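PDB 1JMX: amine Dehydrogenase from Pseudomonas putida, which probably carries electrons through two covalently bound c-type hemes, as the heme-bearing subunit of a quinohemoprotein amine dehydrogenase. Local coordinates for residues W184-H189 / G194-V199; F210-K215 / G240-G245. All coordinates share one frame; numbering follows the deposited sequence.

In the fold
Phe-186 of contact 1 packs its CZ on Val-214 CG1 of contact 2 at 3.4 Å, and beside it Val-199 N probably donates a hydrogen bond to Lys-215 O (2.8 Å). Both links form where strand 194-204 runs beside strand 209-218 in a closed, eight-stranded antiparallel barrel. Contact 1 pairs 184-189 with 194-199 through the backbone, in the first hairpin of the barrel; contact 2 sets 210-215, on the next strand, against 240-245, two strands beyond that, and is made between side chains of next-but-one strands. The centres of the two contacts lie about 13 Å apart, and both are away from the heme sites.

Contact 1: residues W184-H189 / G194-V199; sequences WAFSGH and GDVRGV
Phe-186 and Gly-198 exchange two backbone hydrogen bonds, Phe-186 N to Gly-198 O at 2.8 Å and nearly straight (172°), and Gly-198 N back to Phe-186 O at 3.1 Å. Gly-188 and Val-196 repeat the exchange one hydrogen-bonded pair further along this antiparallel hairpin, but with bonds more bent. At the non-hydrogen-bonded pair nearest the turn, Asp-195 OD2 sits 3.0 Å from His-189 CD2 at the imidazole edge, ring and carboxylate planes 75° apart, while Gly-194 O lies over a face of that ring. The Phe-186 ring, with CG between backbone N and carbonyl carbon (chi1 72°), lies across the neighbouring strand. Gly-198 CA meets its face in a CH-pi contact, 4.0 Å from the centroid, and Val-196 CG2 reaches its edge at CE2. An alanine in place of Phe-186 is likely to open a gap over Gly-198 and leave Val-196 CG2 without its aromatic neighbour. Outside the hairpin, Phe-276 of strand 269-280 also meets the Phe-186 ring, and Gln-290 takes a hydrogen bond from Arg-197 NE. Glycine thus does double duty: its bare backbone bonds to Phe-186 and also receives the ring, where a CB at Gly-198 would press on CZ.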
# COMPACT_ATOMS: atom_id res chain seq x y z
N TRP A 184 -21.17 7.02 -32.13
CA TRP A 184 -21.13 5.88 -31.25
C TRP A 184 -22.21 5.93 -30.19
O TRP A 184 -22.15 6.75 -29.28
CB TRP A 184 -19.77 5.80 -30.55
CG TRP A 184 -18.64 5.39 -31.44
CD1 TRP A 184 -18.02 6.15 -32.39
CD2 TRP A 184 -17.96 4.13 -31.42
NE1 TRP A 184 -17.00 5.44 -32.97
CE2 TRP A 184 -16.93 4.20 -32.39
CE3 TRP A 184 -18.11 2.95 -30.68
CZ2 TRP A 184 -16.06 3.13 -32.64
CZ3 TRP A 184 -17.25 1.88 -30.93
CH2 TRP A 184 -16.24 1.98 -31.90
N ALA A 185 -23.18 5.03 -30.28
CA ALA A 185 -24.26 4.97 -29.30
C ALA A 185 -23.69 4.33 -28.04
O ALA A 185 -23.09 3.26 -28.11
CB ALA A 185 -25.42 4.13 -29.82
N PHE A 186 -23.85 4.99 -26.90
CA PHE A 186 -23.34 4.42 -25.66
C PHE A 186 -24.38 4.25 -24.55
O PHE A 186 -25.42 4.91 -24.51
CB PHE A 186 -22.11 5.20 -25.15
CG PHE A 186 -22.43 6.56 -24.59
CD1 PHE A 186 -22.27 7.70 -25.36
CD2 PHE A 186 -22.86 6.70 -23.27
CE1 PHE A 186 -22.54 8.97 -24.84
CE2 PHE A 186 -23.13 7.96 -22.74
CZ PHE A 186 -22.97 9.10 -23.52
N SER A 187 -24.05 3.34 -23.64
CA SER A 187 -24.86 3.02 -22.49
C SER A 187 -23.88 2.78 -21.35
O SER A 187 -22.77 2.31 -21.57
CB SER A 187 -25.67 1.75 -22.75
OG SER A 187 -26.47 1.43 -21.63
N GLY A 188 -24.28 3.13 -20.14
CA GLY A 188 -23.41 2.95 -19.00
C GLY A 188 -24.17 3.10 -17.69
O GLY A 188 -25.35 3.42 -17.68
N HIS A 189 -23.46 2.88 -16.59
CA HIS A 189 -24.06 2.99 -15.27
C HIS A 189 -23.07 3.48 -14.23
O HIS A 189 -21.95 2.96 -14.14
CB HIS A 189 -24.61 1.63 -14.84
CG HIS A 189 -25.35 1.67 -13.54
ND1 HIS A 189 -24.72 1.65 -12.32
CD2 HIS A 189 -26.68 1.77 -13.27
CE1 HIS A 189 -25.62 1.74 -11.35
NE2 HIS A 189 -26.81 1.81 -11.90
N GLY A 194 -26.85 6.04 -11.25
CA GLY A 194 -27.80 5.50 -12.19
C GLY A 194 -27.33 5.34 -13.61
O GLY A 194 -26.18 5.64 -13.94
N ASP A 195 -28.25 4.89 -14.46
CA ASP A 195 -28.00 4.66 -15.87
C ASP A 195 -27.69 5.92 -16.64
O ASP A 195 -28.06 7.02 -16.23
CB ASP A 195 -29.18 3.93 -16.52
CG ASP A 195 -29.29 2.48 -16.09
OD1 ASP A 195 -30.42 1.96 -16.01
OD2 ASP A 195 -28.24 1.85 -15.86
N VAL A 196 -26.99 5.75 -17.75
CA VAL A 196 -26.60 6.85 -18.62
C VAL A 196 -26.64 6.30 -20.04
O VAL A 196 -26.42 5.11 -20.27
CB VAL A 196 -25.17 7.37 -18.26
CG1 VAL A 196 -24.11 6.39 -18.70
CG2 VAL A 196 -24.93 8.73 -18.87
N ARG A 197 -27.00 7.16 -20.99
CA ARG A 197 -27.07 6.76 -22.39
C ARG A 197 -26.93 7.99 -23.26
O ARG A 197 -27.25 9.10 -22.84
CB ARG A 197 -28.40 6.05 -22.70
CG ARG A 197 -29.58 6.97 -23.05
CD ARG A 197 -30.18 7.65 -21.84
NE ARG A 197 -30.91 6.71 -20.99
CZ ARG A 197 -32.02 7.00 -20.32
NH1 ARG A 197 -32.55 8.22 -20.40
NH2 ARG A 197 -32.59 6.09 -19.55
N GLY A 198 -26.44 7.79 -24.48
CA GLY A 198 -26.27 8.91 -25.39
C GLY A 198 -25.49 8.54 -26.63
O GLY A 198 -25.38 7.37 -27.00
N VAL A 199 -24.93 9.56 -27.27
CA VAL A 199 -24.15 9.38 -28.49
C VAL A 199 -22.83 10.11 -28.38
O VAL A 199 -22.76 11.27 -27.97
CB VAL A 199 -24.93 9.85 -29.75
CG1 VAL A 199 -24.04 9.75 -30.99
CG2 VAL A 199 -26.17 9.00 -29.95

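Contact 2: residues F210-K215 / G240-G245; sequences FKVEVK and GNVKVG
Val-242 meets Val-212 and Val-214 inside the eight-stranded antiparallel barrel, where strands 209-218 and 237-244 are separated in the sheet by strand 223-233. No hydrogen bond joins the two segments; instead Val-212 and Val-214 point toward Val-242, and it toward them. From CB of Val-242 the side chain divides into two methyls, both of which meet Val-214. CG1, anti to the backbone N (chi1 179°), makes the tighter contact, 3.6 Å from Val-214 CG2. CG2, on the branch beside the backbone N, lies 4.2 Å from Val-212 CG1 and equally far from CG2 of Val-214, bridging Val-212 and Val-214, two residues apart on one side of strand 209-218. The Val-212 and Val-242 side chains cross at about a right angle; those of Val-214 and Val-242 meet more slantwise. Around this buried trio, Met-200 touches Val-212, Phe-224 touches Val-214, and Gln-251 touches Val-242, so strands 194-204, 223-233 and 247-256 all contribute to its surroundings. The same alternation that sends the valines inward turns Glu-213 away, to the exposed surface. There it forms a salt bridge in which Lys-215 NZ stands 3.1 Å from Glu-213 OE1, on the anti side and 15° out of the carboxylate plane.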
# COMPACT_ATOMS: atom_id res chain seq x y z
N PHE A 210 -8.06 12.18 -31.54
CA PHE A 210 -9.39 12.51 -32.04
C PHE A 210 -10.03 13.58 -31.19
O PHE A 210 -9.57 13.88 -30.08
CB PHE A 210 -10.33 11.29 -31.96
CG PHE A 210 -9.80 10.04 -32.60
CD1 PHE A 210 -10.07 9.76 -33.94
CD2 PHE A 210 -9.05 9.12 -31.86
CE1 PHE A 210 -9.61 8.59 -34.53
CE2 PHE A 210 -8.59 7.94 -32.44
CZ PHE A 210 -8.86 7.68 -33.77
N LYS A 211 -11.09 14.17 -31.74
CA LYS A 211 -11.91 15.17 -31.05
C LYS A 211 -13.10 14.31 -30.62
O LYS A 211 -13.51 13.41 -31.35
CB LYS A 211 -12.39 16.27 -32.00
CG LYS A 211 -11.31 17.25 -32.46
CD LYS A 211 -11.96 18.44 -33.16
CE LYS A 211 -10.94 19.47 -33.65
NZ LYS A 211 -11.62 20.65 -34.29
N VAL A 212 -13.63 14.56 -29.43
CA VAL A 212 -14.73 13.75 -28.92
C VAL A 212 -15.87 14.61 -28.40
O VAL A 212 -15.66 15.63 -27.74
CB VAL A 212 -14.26 12.80 -27.76
CG1 VAL A 212 -15.36 11.82 -27.39
CG2 VAL A 212 -13.00 12.03 -28.17
N GLU A 213 -17.09 14.17 -28.68
CA GLU A 213 -18.28 14.89 -28.25
C GLU A 213 -19.26 13.89 -27.66
O GLU A 213 -19.67 12.94 -28.32
CB GLU A 213 -18.93 15.61 -29.44
CG GLU A 213 -20.06 16.54 -29.07
CD GLU A 213 -19.68 18.01 -29.22
OE1 GLU A 213 -19.92 18.80 -28.26
OE2 GLU A 213 -19.14 18.38 -30.29
N VAL A 214 -19.61 14.10 -26.40
CA VAL A 214 -20.54 13.22 -25.71
C VAL A 214 -21.86 13.96 -25.55
O VAL A 214 -21.89 15.10 -25.08
CB VAL A 214 -19.99 12.84 -24.32
CG1 VAL A 214 -20.85 11.77 -23.69
CG2 VAL A 214 -18.56 12.37 -24.43
N LYS A 215 -22.94 13.33 -25.99
CA LYS A 215 -24.27 13.91 -25.88
C LYS A 215 -25.25 12.90 -25.30
O LYS A 215 -25.61 11.93 -25.96
CB LYS A 215 -24.77 14.41 -27.24
CG LYS A 215 -24.76 15.93 -27.37
CD LYS A 215 -23.35 16.48 -27.23
CE LYS A 215 -23.33 17.79 -26.43
NZ LYS A 215 -21.93 18.15 -25.99
N GLY A 240 -9.00 8.70 -23.26
CA GLY A 240 -9.58 10.00 -23.52
C GLY A 240 -9.87 10.84 -22.31
O GLY A 240 -9.81 10.36 -21.17
N ASN A 241 -10.14 12.11 -22.55
CA ASN A 241 -10.47 13.04 -21.49
C ASN A 241 -11.62 13.88 -22.00
O ASN A 241 -11.50 14.57 -23.01
CB ASN A 241 -9.28 13.93 -21.12
CG ASN A 241 -9.56 14.75 -19.88
OD1 ASN A 241 -10.11 15.87 -19.95
ND2 ASN A 241 -9.23 14.19 -18.72
N VAL A 242 -12.74 13.81 -21.30
CA VAL A 242 -13.93 14.54 -21.68
C VAL A 242 -14.48 15.35 -20.52
O VAL A 242 -14.86 14.81 -19.49
CB VAL A 242 -15.02 13.59 -22.20
CG1 VAL A 242 -16.27 14.37 -22.57
CG2 VAL A 242 -14.51 12.81 -23.41
N LYS A 243 -14.49 16.66 -20.72
CA LYS A 243 -14.99 17.61 -19.74
C LYS A 243 -16.53 17.60 -19.79
O LYS A 243 -17.13 18.21 -20.69
CB LYS A 243 -14.46 19.00 -20.08
CG LYS A 243 -14.89 20.10 -19.13
CD LYS A 243 -14.07 20.07 -17.86
CE LYS A 243 -14.52 21.14 -16.88
NZ LYS A 243 -13.86 20.95 -15.55
N VAL A 244 -17.14 16.84 -18.88
CA VAL A 244 -18.60 16.75 -18.78
C VAL A 244 -19.05 17.59 -17.59
O VAL A 244 -18.91 17.19 -16.43
CB VAL A 244 -19.09 15.29 -18.60
CG1 VAL A 244 -20.62 15.26 -18.53
CG2 VAL A 244 -18.61 14.42 -19.75
N GLY A 245 -19.59 18.77 -17.90
CA GLY A 245 -20.03 19.67 -16.85
C GLY A 245 -18.83 20.36 -16.22
O GLY A 245 -18.04 21.02 -16.92